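Local coordinates for protein alpha,alpha-trehalose-phosphate synthase (UDP-forming) (Burkholderia xenovorans, PDB 5HXA) that is a family 20 glycosyltransferase that probably adopts the GT-B fold of two Rossmann-like domains, at residues A[234-238]-A[239-243]; A[352-355]-A[356-359]. One frame throughout, in Å; residues are numbered along the deposited sequence.

Interaction 1 of 2, residues A[234-238]-A[239-243]; sequences IGIYP and DAIAK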
loop_
_atom_site.group_PDB
_atom_site.type_symbol
_atom_site.label_atom_id
_atom_site.label_comp_id
_atom_site.label_asym_id
_atom_site.label_seq_id
_atom_site.Cartn_x
_atom_site.Cartn_y
_atom_site.Cartn_z
ATOM N N ILE A 234 13.151 0.947 -19.336
ATOM C CA ILE A 234 14.587 0.927 -19.580
ATOM C C ILE A 234 15.008 -0.475 -20.010
ATOM O O ILE A 234 14.515 -1.489 -19.491
ATOM C CB ILE A 234 15.362 1.425 -18.342
ATOM C CG1 ILE A 234 16.833 1.667 -18.690
ATOM C CG2 ILE A 234 15.284 0.440 -17.189
ATOM C CD1 ILE A 234 17.604 2.386 -17.585
ATOM N N GLY A 235 15.890 -0.541 -21.005
ATOM C CA GLY A 235 16.347 -1.796 -21.547
ATOM C C GLY A 235 17.808 -2.068 -21.239
ATOM O O GLY A 235 18.440 -1.406 -20.413
ATOM N N ILE A 236 18.338 -3.083 -21.918
ATOM C CA ILE A 236 19.736 -3.474 -21.825
ATOM C C ILE A 236 20.285 -3.591 -23.242
ATOM O O ILE A 236 19.582 -3.338 -24.214
ATOM C CB ILE A 236 19.924 -4.803 -21.062
ATOM C CG1 ILE A 236 19.248 -5.953 -21.814
ATOM C CG2 ILE A 236 19.384 -4.693 -19.637
ATOM C CD1 ILE A 236 19.627 -7.332 -21.277
ATOM N N TYR A 237 21.558 -3.982 -23.347
ATOM C CA TYR A 237 22.154 -4.408 -24.609
ATOM C C TYR A 237 22.320 -5.920 -24.546
ATOM O O TYR A 237 23.369 -6.414 -24.108
ATOM C CB TYR A 237 23.498 -3.718 -24.854
ATOM C CG TYR A 237 23.371 -2.230 -25.125
ATOM C CD1 TYR A 237 22.692 -1.767 -26.246
ATOM C CD2 TYR A 237 23.927 -1.292 -24.259
ATOM C CE1 TYR A 237 22.572 -0.405 -26.506
ATOM C CE2 TYR A 237 23.813 0.077 -24.511
ATOM C CZ TYR A 237 23.132 0.510 -25.633
ATOM O OH TYR A 237 23.012 1.857 -25.888
ATOM N N PRO A 238 21.325 -6.701 -24.986
ATOM C CA PRO A 238 21.341 -8.147 -24.681
ATOM C C PRO A 238 22.489 -8.897 -25.335
ATOM O O PRO A 238 23.028 -9.837 -24.741
ATOM C CB PRO A 238 19.981 -8.647 -25.207
ATOM C CG PRO A 238 19.248 -7.442 -25.728
ATOM C CD PRO A 238 20.205 -6.307 -25.859
ATOM N N ASP A 239 22.879 -8.525 -26.554
ATOM C CA ASP A 239 23.968 -9.253 -27.194
ATOM C C ASP A 239 25.328 -8.873 -26.614
ATOM O O ASP A 239 26.244 -9.707 -26.590
ATOM C CB ASP A 239 23.930 -9.027 -28.708
ATOM C CG ASP A 239 22.671 -9.611 -29.351
ATOM O OD1 ASP A 239 22.265 -10.736 -28.977
ATOM O OD2 ASP A 239 22.087 -8.943 -30.222
ATOM N N ALA A 240 25.481 -7.642 -26.126
ATOM C CA ALA A 240 26.701 -7.298 -25.398
ATOM C C ALA A 240 26.793 -8.078 -24.086
ATOM O O ALA A 240 27.878 -8.520 -23.691
ATOM C CB ALA A 240 26.745 -5.792 -25.132
ATOM N N ILE A 241 25.663 -8.250 -23.395
ATOM C CA ILE A 241 25.682 -9.038 -22.167
ATOM C C ILE A 241 26.039 -10.486 -22.476
ATOM O O ILE A 241 26.882 -11.086 -21.799
ATOM C CB ILE A 241 24.341 -8.911 -21.429
ATOM C CG1 ILE A 241 24.282 -7.541 -20.753
ATOM C CG2 ILE A 241 24.165 -10.039 -20.411
ATOM C CD1 ILE A 241 22.964 -7.194 -20.171
ATOM N N ALA A 242 25.420 -11.058 -23.508
ATOM C CA ALA A 242 25.725 -12.427 -23.898
ATOM C C ALA A 242 27.216 -12.598 -24.171
ATOM O O ALA A 242 27.829 -13.581 -23.736
ATOM C CB ALA A 242 24.905 -12.804 -25.132
ATOM N N LYS A 243 27.818 -11.640 -24.877
ATOM C CA LYS A 243 29.239 -11.741 -25.193
ATOM C C LYS A 243 30.095 -11.619 -23.934
ATOM O O LYS A 243 31.055 -12.375 -23.758
ATOM C CB LYS A 243 29.624 -10.676 -26.224
#
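Ile236 and Ile241 meet where the loop after strand 225-231 turns into helix 238-247. In one of the two modelled conformers of Ile241, its CD1 lies against both CD1 of Ile236, at 3.5 Å, and CB of Ile236, at 4.0 Å; with a second conformer present, this touch is probably not permanent. The two side chains cross at about a right angle. In Ile236, CG1 sits between the backbone N and the carbonyl carbon (chi1 63°), which turns CD1 toward Ile241. Tyr237 is the N-cap residue. Its carbonyl O accepts the first i to i+4 bond of the helix, from Ile241 N at 3.0 Å. Its CB rests 3.9 Å from CB of Ala240, while the ring runs off from the helix and its OH is hydrogen-bonded to Ser450 OG. Pro238 opens the first turn, a place where the lack of an N-H costs nothing because no earlier turn exists to receive it. Its O takes the next bond, from Ala242 N at 3.0 Å and a 164° N-H...O angle. CB of Ala242 lies 3.5 Å from that same oxygen. Asp239 directs its carboxylate outward from the turn, where OD1 forms a salt bridge with Arg445 of helix 430-446; a negative charge in the first turn would also probably interact favourably with the positive end of the helix dipole. The junction is wedged among three helices: Pro238 and Ile236 pack on Met444 of helix 430-446 and Ala382 of helix 375-382, Ile241 reaches Glu379 of the latter, and Tyr237 lies against Leu449 and Arg453 of helix 449-461.

Interaction 2 of 2, residues A[352-355]-A[356-359]; sequences NLLM and ALFR
The ring of Phe358 is approached by two residues of the preceding turn. Over one face stands the carbonyl O of Leu354, 3.5 Å above the ring plane and offset toward the rim; CG of Leu354 lies over the same face, 4.2 Å from the ring centroid and 25° off the normal, a CH-pi contact. With chi1 at -177°, CG of Leu354 is placed beside its carbonyl carbon, where it comes nearest to CZ of Phe358. Met355 comes to the ring obliquely: its SD is 5.1 Å from the centroid of Phe358, a Met-aromatic contact, and its CE lies 3.8 Å from CE2. The Met355 chain is bent at chi2 and chi3, which brings its thioether alongside the ring, the two side chains pointing the same way. Met268 and Val270 of strand 265-270 also pack against Phe358, for helix 351-359 lies here on the six-stranded parallel sheet. Farther round the helix, CD1 of Leu354 and CD1 of Leu357 make a looser apolar contact at 4.3 Å. CG of Leu357 and CB of Ala356 both lie close to the carbonyl O of Leu353. Four consecutive i to i+4 bonds hold the backbone, the shortest from Phe358 N to Leu354 O at 2.9 Å. Arg359 N closes the series on Met355 O, while the extended side chain of Arg359 leads off to hydrogen-bond Ser383 O through NH1. Chemically, the side-chain part of the contact is mainly dispersive, whereas Leu354 O, already bonded to Phe358 N, owes its place over the ring largely to the helix geometry. A polarisable sulfur beside the ring and a leucine branch above it together probably limit the ring's turning.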
loop_
_atom_site.group_PDB
_atom_site.type_symbol
_atom_site.label_atom_id
_atom_site.label_comp_id
_atom_site.label_asym_id
_atom_site.label_seq_id
_atom_site.Cartn_x
_atom_site.Cartn_y
_atom_site.Cartn_z
ATOM N N ASN A 352 30.734 -7.708 -15.326
ATOM C CA ASN A 352 30.950 -8.722 -16.361
ATOM C C ASN A 352 31.101 -10.109 -15.750
ATOM O O ASN A 352 30.621 -11.097 -16.315
ATOM C CB ASN A 352 32.178 -8.382 -17.194
ATOM C CG ASN A 352 31.963 -7.170 -18.077
ATOM O OD1 ASN A 352 30.881 -6.969 -18.614
ATOM N ND2 ASN A 352 32.993 -6.352 -18.217
ATOM N N LEU A 353 31.782 -10.201 -14.602
ATOM C CA LEU A 353 31.877 -11.470 -13.884
ATOM C C LEU A 353 30.503 -11.975 -13.462
ATOM O O LEU A 353 30.205 -13.173 -13.569
ATOM C CB LEU A 353 32.784 -11.298 -12.663
ATOM C CG LEU A 353 32.957 -12.536 -11.787
ATOM C CD1 LEU A 353 33.630 -13.607 -12.607
ATOM C CD2 LEU A 353 33.796 -12.209 -10.556
ATOM N N LEU A 354 29.650 -11.072 -12.976
ATOM C CA LEU A 354 28.304 -11.464 -12.582
ATOM C C LEU A 354 27.534 -12.058 -13.756
ATOM O O LEU A 354 26.774 -13.021 -13.590
ATOM C CB LEU A 354 27.570 -10.250 -12.000
ATOM C CG LEU A 354 26.160 -10.486 -11.461
ATOM C CD1 LEU A 354 26.214 -11.458 -10.301
ATOM C CD2 LEU A 354 25.517 -9.167 -11.025
ATOM N N MET A 355 27.696 -11.490 -14.955
ATOM C CA MET A 355 26.993 -12.056 -16.103
ATOM C C MET A 355 27.440 -13.494 -16.343
ATOM O O MET A 355 26.622 -14.376 -16.640
ATOM C CB MET A 355 27.229 -11.194 -17.346
ATOM C CG MET A 355 26.882 -9.711 -17.173
ATOM S SD MET A 355 25.154 -9.470 -16.676
ATOM C CE MET A 355 25.328 -8.627 -15.105
ATOM N N ALA A 356 28.743 -13.745 -16.200
ATOM C CA ALA A 356 29.271 -15.101 -16.312
ATOM C C ALA A 356 28.692 -16.022 -15.243
ATOM O O ALA A 356 28.463 -17.209 -15.504
ATOM C CB ALA A 356 30.799 -15.066 -16.224
ATOM N N LEU A 357 28.452 -15.501 -14.034
ATOM C CA LEU A 357 27.815 -16.313 -13.001
ATOM C C LEU A 357 26.367 -16.626 -13.361
ATOM O O LEU A 357 25.910 -17.754 -13.151
ATOM C CB LEU A 357 27.894 -15.613 -11.635
ATOM C CG LEU A 357 29.299 -15.284 -11.101
ATOM C CD1 LEU A 357 29.194 -14.551 -9.763
ATOM C CD2 LEU A 357 30.155 -16.541 -10.951
ATOM N N PHE A 358 25.624 -15.639 -13.894
ATOM C CA PHE A 358 24.276 -15.913 -14.406
ATOM C C PHE A 358 24.300 -17.041 -15.437
ATOM O O PHE A 358 23.442 -17.934 -15.427
ATOM C CB PHE A 358 23.671 -14.657 -15.060
ATOM C CG PHE A 358 23.265 -13.561 -14.099
ATOM C CD1 PHE A 358 22.880 -13.845 -12.797
ATOM C CD2 PHE A 358 23.242 -12.228 -14.527
ATOM C CE1 PHE A 358 22.492 -12.824 -11.931
ATOM C CE2 PHE A 358 22.867 -11.194 -13.659
ATOM C CZ PHE A 358 22.487 -11.500 -12.359
ATOM N N ARG A 359 25.273 -17.001 -16.347
ATOM C CA ARG A 359 25.370 -18.007 -17.400
ATOM C C ARG A 359 25.565 -19.413 -16.837
ATOM O O ARG A 359 25.195 -20.396 -17.486
ATOM C CB ARG A 359 26.524 -17.639 -18.336
ATOM C CG ARG A 359 26.637 -18.464 -19.621
ATOM C CD ARG A 359 27.637 -17.771 -20.533
ATOM N NE ARG A 359 27.845 -18.403 -21.833
ATOM C CZ ARG A 359 27.277 -17.992 -22.964
ATOM N NH1 ARG A 359 26.425 -16.961 -22.965
ATOM N NH2 ARG A 359 27.550 -18.621 -24.096
#

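Interactions 1 and 2 come in series along the chain, with centres about 12 Å apart, and meet directly as helix 238-247 packs against helix 351-359. Ile241 links them: its CG2 lies 3.9 Å from SD of Met355, so in one of its two modelled conformers this isoleucine touches the loop residue Ile236 with one branch and the thioether with the other. Nearby, Ala242 O and Arg359 NH1 are 3.7 Å apart, a packing approach. The loop at Ser383, just after helix 375-382, touches both contacts, through Ile241 and through Phe358 and Arg359. A bound sodium ion lies about 7 Å from the Arg359 side chain.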